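Local coordinates for protein tRNA(His) guanylyltransferase (Saccharomyces cerevisiae, PDB 5XOX) that uses GTP, ATP and magnesium to add a single guanosine, 3'-5', to the -1 position of tRNA(His), which its histidyl-tRNA synthetase needs for recognition, at residues Val26-Lys31 with Pro128-Arg133; Lys59-Lys64 with Ser103-Asn108. One frame throughout, in Å; residues are numbered along the deposited sequence.

Interaction 1 (Val26-Lys31 with Pro128-Arg133). With MG (magnesium ion), chain I; GTP (guanosine-5'-triphosphate), chain G.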
loop_
_atom_site.group_PDB
_atom_site.type_symbol
_atom_site.label_atom_id
_atom_site.label_comp_id
_atom_site.label_asym_id
_atom_site.label_seq_id
_atom_site.Cartn_x
_atom_site.Cartn_y
_atom_site.Cartn_z
ATOM N N VAL A 26 -0.757 -7.128 16.561
ATOM C CA VAL A 26 -1.086 -5.747 16.847
ATOM C C VAL A 26 -0.284 -5.320 18.039
ATOM O O VAL A 26 -0.519 -5.799 19.148
ATOM C CB VAL A 26 -2.575 -5.531 17.097
ATOM C CG1 VAL A 26 -2.800 -4.082 17.434
ATOM C CG2 VAL A 26 -3.390 -5.922 15.853
ATOM N N ARG A 27 0.672 -4.421 17.798
ATOM C CA ARG A 27 1.531 -3.927 18.874
ATOM C C ARG A 27 1.111 -2.520 19.320
ATOM O O ARG A 27 0.767 -1.657 18.496
ATOM C CB ARG A 27 3.003 -3.920 18.454
ATOM C CG ARG A 27 3.939 -4.008 19.652
ATOM C CD ARG A 27 5.379 -3.692 19.317
ATOM N NE ARG A 27 5.857 -4.431 18.156
ATOM C CZ ARG A 27 6.343 -3.870 17.047
ATOM N NH1 ARG A 27 6.441 -2.547 16.955
ATOM N NH2 ARG A 27 6.763 -4.640 16.037
ATOM N N ILE A 28 1.151 -2.312 20.634
ATOM C CA ILE A 28 0.708 -1.078 21.273
ATOM C C ILE A 28 1.824 -0.440 22.112
ATOM O O ILE A 28 2.289 -1.056 23.082
ATOM C CB ILE A 28 -0.481 -1.360 22.165
ATOM C CG1 ILE A 28 -1.550 -2.118 21.411
ATOM C CG2 ILE A 28 -1.053 -0.080 22.703
ATOM C CD1 ILE A 28 -2.796 -2.279 22.243
ATOM N N ASP A 29 2.247 0.775 21.767
ATOM C CA ASP A 29 3.348 1.436 22.484
ATOM C C ASP A 29 3.013 2.884 22.811
ATOM O O ASP A 29 2.915 3.714 21.902
ATOM C CB ASP A 29 4.648 1.357 21.652
ATOM C CG ASP A 29 5.891 1.829 22.418
ATOM O OD1 ASP A 29 5.832 2.911 23.050
ATOM O OD2 ASP A 29 6.935 1.133 22.341
ATOM N N GLY A 30 2.877 3.190 24.101
ATOM C CA GLY A 30 2.389 4.493 24.486
ATOM C C GLY A 30 3.319 5.629 24.116
ATOM O O GLY A 30 4.494 5.566 24.487
ATOM N N LYS A 31 2.834 6.651 23.387
ATOM C CA LYS A 31 3.748 7.739 23.010
ATOM C C LYS A 31 4.171 8.443 24.280
ATOM O O LYS A 31 3.426 8.501 25.266
ATOM C CB LYS A 31 3.174 8.738 21.960
ATOM C CG LYS A 31 3.794 8.640 20.466
ATOM C CD LYS A 31 4.726 9.858 20.050
ATOM C CE LYS A 31 5.220 9.886 18.541
ATOM N NZ LYS A 31 6.212 11.013 18.112
ATOM N N PRO A 128 -2.431 9.408 29.126
ATOM C CA PRO A 128 -1.869 8.265 28.407
ATOM C C PRO A 128 -2.480 8.108 27.023
ATOM O O PRO A 128 -3.699 8.158 26.939
ATOM C CB PRO A 128 -2.229 7.083 29.319
ATOM C CG PRO A 128 -3.456 7.485 29.999
ATOM C CD PRO A 128 -3.374 8.980 30.172
ATOM N N TYR A 129 -1.677 7.930 25.975
ATOM C CA TYR A 129 -2.220 7.692 24.637
ATOM C C TYR A 129 -1.231 6.824 23.893
ATOM O O TYR A 129 -0.020 6.921 24.127
ATOM C CB TYR A 129 -2.555 9.005 23.883
ATOM C CG TYR A 129 -1.421 9.918 23.489
ATOM C CD1 TYR A 129 -0.852 10.778 24.399
ATOM C CD2 TYR A 129 -0.928 9.929 22.195
ATOM C CE1 TYR A 129 0.193 11.631 24.035
ATOM C CE2 TYR A 129 0.126 10.776 21.818
ATOM C CZ TYR A 129 0.685 11.628 22.746
ATOM O OH TYR A 129 1.728 12.473 22.387
ATOM N N PHE A 130 -1.741 5.906 23.063
ATOM C CA PHE A 130 -0.872 4.824 22.634
ATOM C C PHE A 130 -0.780 4.745 21.088
ATOM O O PHE A 130 -1.786 4.851 20.385
ATOM C CB PHE A 130 -1.346 3.452 23.152
ATOM C CG PHE A 130 -1.464 3.336 24.675
ATOM C CD1 PHE A 130 -1.189 4.392 25.512
ATOM C CD2 PHE A 130 -1.655 2.091 25.264
ATOM C CE1 PHE A 130 -1.301 4.279 26.867
ATOM C CE2 PHE A 130 -1.717 1.947 26.646
ATOM C CZ PHE A 130 -1.539 3.044 27.443
ATOM N N ASP A 131 0.422 4.539 20.561
ATOM C CA ASP A 131 0.589 4.186 19.147
ATOM C C ASP A 131 0.224 2.724 18.934
ATOM O O ASP A 131 0.606 1.867 19.734
ATOM C CB ASP A 131 2.026 4.444 18.700
ATOM C CG ASP A 131 2.270 4.068 17.261
ATOM O OD1 ASP A 131 1.573 3.175 16.752
ATOM O OD2 ASP A 131 3.197 4.626 16.641
ATOM N N SER A 132 -0.512 2.433 17.863
ATOM C CA SER A 132 -0.814 1.050 17.521
ATOM C C SER A 132 -0.355 0.686 16.086
ATOM O O SER A 132 -0.204 1.557 15.225
ATOM C CB SER A 132 -2.293 0.804 17.702
ATOM O OG SER A 132 -2.571 -0.537 17.402
ATOM N N ARG A 133 -0.083 -0.599 15.846
ATOM C CA ARG A 133 0.539 -1.063 14.587
ATOM C C ARG A 133 0.105 -2.439 14.231
ATOM O O ARG A 133 -0.134 -3.272 15.111
ATOM C CB ARG A 133 2.059 -1.109 14.695
ATOM C CG ARG A 133 2.698 0.209 15.022
ATOM C CD ARG A 133 3.973 -0.002 15.772
ATOM N NE ARG A 133 4.944 0.999 15.371
ATOM C CZ ARG A 133 5.730 0.876 14.309
ATOM N NH1 ARG A 133 5.669 -0.206 13.546
ATOM N NH2 ARG A 133 6.586 1.831 14.009
HETATM MG MG MG I . 6.935 4.983 22.966
HETATM P PG GTP G . 8.058 6.866 22.047
HETATM O O1G GTP G . 7.903 8.343 21.685
HETATM O O2G GTP G . 6.989 6.085 21.312
HETATM O O3G GTP G . 9.401 6.401 21.537
HETATM O O3B GTP G . 7.905 6.489 23.635
HETATM P PB GTP G . 8.901 6.863 24.882
HETATM O O1B GTP G . 9.859 7.998 24.541
HETATM O O2B GTP G . 8.107 7.291 26.098
HETATM O O3A GTP G . 9.651 5.506 25.382
HETATM P PA GTP G . 9.367 4.023 24.797
HETATM O O1A GTP G . 7.885 3.766 24.956
HETATM O O2A GTP G . 9.824 3.881 23.368
HETATM O "O5'" GTP G . 10.236 2.980 25.661
HETATM C "C5'" GTP G . 9.730 2.375 26.834
HETATM C "C4'" GTP G . 9.621 3.427 27.941
HETATM O "O4'" GTP G . 8.583 3.068 28.828
HETATM C "C3'" GTP G . 10.856 3.638 28.818
HETATM O "O3'" GTP G . 11.602 4.770 28.405
HETATM C "C2'" GTP G . 10.273 3.924 30.187
HETATM O "O2'" GTP G . 10.597 5.257 30.509
HETATM C "C1'" GTP G . 8.761 3.702 30.072
HETATM N N9 GTP G . 8.275 2.734 31.064
HETATM C C8 GTP G . 7.574 1.584 30.793
HETATM N N7 GTP G . 7.307 0.947 31.966
HETATM C C5 GTP G . 7.813 1.687 32.989
HETATM C C6 GTP G . 7.839 1.523 34.381
HETATM O O6 GTP G . 7.325 0.541 34.922
HETATM N N1 GTP G . 8.459 2.484 35.168
HETATM C C2 GTP G . 9.058 3.604 34.588
HETATM N N2 GTP G . 9.661 4.550 35.323
HETATM N N3 GTP G . 9.025 3.746 33.209
HETATM C C4 GTP G . 8.418 2.815 32.425
#
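Strands 26-30 and 130-133 run antiparallel, 159° between their directions, with R27-R133 and D29-D131 as hydrogen-bonded pairs and I28-S132 and G30-F130 as non-hydrogen-bonded pairs. The bond from D29 N to D131 O, 2.8 Å, is the straightest at 165°; K31 N to Y129 O prolongs the pattern beyond G30.

On the face of R27 and D29, D29 holds CG anti to its backbone N (chi1 -171°), and OD1 binds the magnesium at 2.4 Å. O2G, O3B and O1A of GTP bind the same ion, so an anionic oxygen suits the place: the magnesium would screen it from the triphosphate. D29, G30 and D77 form the catalytic magnesium site, a carboxylate cluster on antiparallel strands as in polymerase palm domains. R27 and R133 lie side by side, R27 NH1 against R133 CD at 3.7 Å; their like charges are probably tolerated because both guanidiniums form salt bridges to E13 of the second subunit.

The other face is apolar around F130, whose ring edge receives I28 CG2 at F130 CD2, 3.4 Å away. G30, lacking a side chain, lets its CA lie 3.7 Å from F130 CD1. Beside G30, K31 CB rests by Y129 CE2.

Strand 23-30 is hydrogen-bonded to strand 78-83 along its other edge, while V26 and I28 pack on F101 and F105 of helix 94-116.

Interaction 2 (Lys59-Lys64 with Ser103-Asn108)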
loop_
_atom_site.group_PDB
_atom_site.type_symbol
_atom_site.label_atom_id
_atom_site.label_comp_id
_atom_site.label_asym_id
_atom_site.label_seq_id
_atom_site.Cartn_x
_atom_site.Cartn_y
_atom_site.Cartn_z
ATOM N N LYS A 59 -5.842 -8.268 29.235
ATOM C CA LYS A 59 -6.697 -9.406 29.530
ATOM C C LYS A 59 -8.100 -9.112 29.031
ATOM O O LYS A 59 -8.736 -9.960 28.418
ATOM C CB LYS A 59 -6.700 -9.717 31.026
ATOM C CG LYS A 59 -7.640 -10.852 31.452
ATOM C CD LYS A 59 -7.651 -11.019 32.976
ATOM C CE LYS A 59 -8.103 -9.737 33.692
ATOM N NZ LYS A 59 -9.460 -9.257 33.271
ATOM N N ASN A 60 -8.570 -7.895 29.280
ATOM C CA ASN A 60 -9.897 -7.519 28.827
ATOM C C ASN A 60 -9.949 -7.509 27.313
ATOM O O ASN A 60 -10.990 -7.783 26.726
ATOM C CB ASN A 60 -10.297 -6.156 29.378
ATOM C CG ASN A 60 -10.353 -6.147 30.887
ATOM O OD1 ASN A 60 -10.216 -7.187 31.525
ATOM N ND2 ASN A 60 -10.585 -4.980 31.468
ATOM N N LEU A 61 -8.823 -7.199 26.681
ATOM C CA LEU A 61 -8.780 -7.134 25.240
ATOM C C LEU A 61 -8.843 -8.523 24.626
ATOM O O LEU A 61 -9.625 -8.755 23.718
ATOM C CB LEU A 61 -7.540 -6.399 24.788
ATOM C CG LEU A 61 -7.792 -5.847 23.395
ATOM C CD1 LEU A 61 -7.184 -4.483 23.225
ATOM C CD2 LEU A 61 -7.262 -6.788 22.336
ATOM N N VAL A 62 -8.039 -9.453 25.128
ATOM C CA VAL A 62 -8.064 -10.821 24.618
ATOM C C VAL A 62 -9.425 -11.412 24.945
ATOM O O VAL A 62 -9.994 -12.167 24.166
ATOM C CB VAL A 62 -6.897 -11.699 25.197
ATOM C CG1 VAL A 62 -5.573 -10.991 25.073
ATOM C CG2 VAL A 62 -7.129 -12.089 26.635
ATOM N N LEU A 63 -9.941 -11.043 26.110
ATOM C CA LEU A 63 -11.272 -11.414 26.543
ATOM C C LEU A 63 -12.274 -11.030 25.452
ATOM O O LEU A 63 -13.041 -11.875 24.995
ATOM C CB LEU A 63 -11.590 -10.726 27.881
ATOM C CG LEU A 63 -13.034 -10.474 28.354
ATOM C CD1 LEU A 63 -13.795 -9.259 27.683
ATOM C CD2 LEU A 63 -13.831 -11.787 28.292
ATOM N N LYS A 64 -12.222 -9.760 25.033
ATOM C CA LYS A 64 -13.139 -9.176 24.053
ATOM C C LYS A 64 -13.159 -9.951 22.744
ATOM O O LYS A 64 -14.214 -10.408 22.315
ATOM C CB LYS A 64 -12.778 -7.712 23.789
ATOM C CG LYS A 64 -13.691 -7.037 22.796
ATOM C CD LYS A 64 -15.085 -6.814 23.372
ATOM C CE LYS A 64 -16.010 -6.131 22.366
ATOM N NZ LYS A 64 -17.272 -5.713 22.999
ATOM N N SER A 103 -7.684 1.887 20.669
ATOM C CA SER A 103 -8.663 2.708 21.363
ATOM C C SER A 103 -9.257 1.972 22.538
ATOM O O SER A 103 -9.439 2.546 23.591
ATOM C CB SER A 103 -9.762 3.140 20.402
ATOM O OG SER A 103 -9.234 3.969 19.373
ATOM N N PHE A 104 -9.561 0.696 22.341
ATOM C CA PHE A 104 -10.120 -0.128 23.404
ATOM C C PHE A 104 -9.194 -0.156 24.555
ATOM O O PHE A 104 -9.607 0.010 25.697
ATOM C CB PHE A 104 -10.347 -1.550 22.928
ATOM C CG PHE A 104 -11.027 -2.439 23.945
ATOM C CD1 PHE A 104 -12.084 -1.978 24.690
ATOM C CD2 PHE A 104 -10.649 -3.759 24.105
ATOM C CE1 PHE A 104 -12.731 -2.807 25.592
ATOM C CE2 PHE A 104 -11.304 -4.586 25.007
ATOM C CZ PHE A 104 -12.335 -4.110 25.747
ATOM N N PHE A 105 -7.937 -0.396 24.222
ATOM C CA PHE A 105 -6.889 -0.468 25.198
ATOM C C PHE A 105 -6.742 0.862 25.908
ATOM O O PHE A 105 -6.830 0.915 27.133
ATOM C CB PHE A 105 -5.592 -0.866 24.531
ATOM C CG PHE A 105 -4.564 -1.462 25.468
ATOM C CD1 PHE A 105 -3.699 -0.649 26.196
ATOM C CD2 PHE A 105 -4.435 -2.837 25.589
ATOM C CE1 PHE A 105 -2.755 -1.188 27.019
ATOM C CE2 PHE A 105 -3.492 -3.381 26.427
ATOM C CZ PHE A 105 -2.653 -2.553 27.138
ATOM N N THR A 106 -6.531 1.936 25.154
ATOM C CA THR A 106 -6.421 3.255 25.769
ATOM C C THR A 106 -7.568 3.489 26.762
ATOM O O THR A 106 -7.368 3.902 27.907
ATOM C CB THR A 106 -6.441 4.377 24.715
ATOM O OG1 THR A 106 -5.291 4.291 23.875
ATOM C CG2 THR A 106 -6.468 5.724 25.379
ATOM N N SER A 107 -8.775 3.182 26.314
ATOM C CA SER A 107 -9.957 3.337 27.137
ATOM C C SER A 107 -9.767 2.544 28.414
ATOM O O SER A 107 -9.964 3.079 29.504
ATOM C CB SER A 107 -11.211 2.870 26.398
ATOM O OG SER A 107 -12.388 3.119 27.149
ATOM N N ASN A 108 -9.350 1.284 28.286
ATOM C CA ASN A 108 -9.199 0.412 29.456
ATOM C C ASN A 108 -8.133 0.899 30.463
ATOM O O ASN A 108 -8.293 0.764 31.694
ATOM C CB ASN A 108 -8.853 -1.005 29.021
ATOM C CG ASN A 108 -10.056 -1.869 28.876
ATOM O OD1 ASN A 108 -10.476 -2.533 29.820
ATOM N ND2 ASN A 108 -10.608 -1.898 27.672
#
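Helices 59-64 and 103-108 cross at 138° with their axes 10.1 Å apart, a spacing filled largely by two phenylalanines and a leucine. The close-packed part centres on F104, whose CG is anti to its backbone N (chi1 -175°), so that the ring reaches N60, L61 and K64. L61 and F104 pass alongside one another, pointing opposite ways, and L61 CG meets F104 CD2 at 3.6 Å. The ring edge also reaches the backbone, with F104 CE2 3.6 Å from L61 CA. A flat aromatic ring suits this place because its rim can fit against the neighbouring backbone. L61 CD1 then reaches the edge of F105 at CD2, 4.0 Å away, the two side chains crossing at about a right angle; a branched leucine can thus serve both rings.

Looser is the side of K64, an exposed residue: its CB lies 3.7 Å from F104 CE2, but a bend at chi2 turns the rest of the chain off, so that the amine makes no contact with residues 103-108. Y129 of the second subunit meets the F104 ring and packs on K64.

At N60 the contact turns polar. N60 ND2 donates to N108 OD1 at 3.0 Å and a nearly straight 168°, in the N60 amide plane but above the N108 carbonyl plane. K59 NZ holds N60 OD1, whereas N108 ND2 turns back to F104 O, which also accepts from N108 N, and lies over one face of the F104 ring. An alanine in place of N60 would lose both amide bonds and would probably leave OD1 of the buried N108 without this donor. The chemistry implies an apolar seam bordered by a relay of amides, in which each asparagine uses both its donor and acceptor ends and N108 is fixed in rotation.

The centres of interactions 1 and 2 lie 12 Å apart, within the N-terminal tRNAHis guanylyltransferase domain. Both segments of interaction 2 fall between the two strands that interaction 1 brings together: strand 23-30 comes first, then helices 48-64 and 94-116, and finally strand 130-137, the next element after helix 94-116. F105 joins the two, its CD1 lying 3.3 Å from F130 CE2 and its CG 3.8 Å from I28 CD1. The helix pair thus backs the apolar face of the antiparallel sheet, while the opposite face carries D29 to the magnesium and GTP. Both contacts also touch the second subunit, so the sheet that bears the metal site is joined through F105 to helices that also take part in the subunit interface.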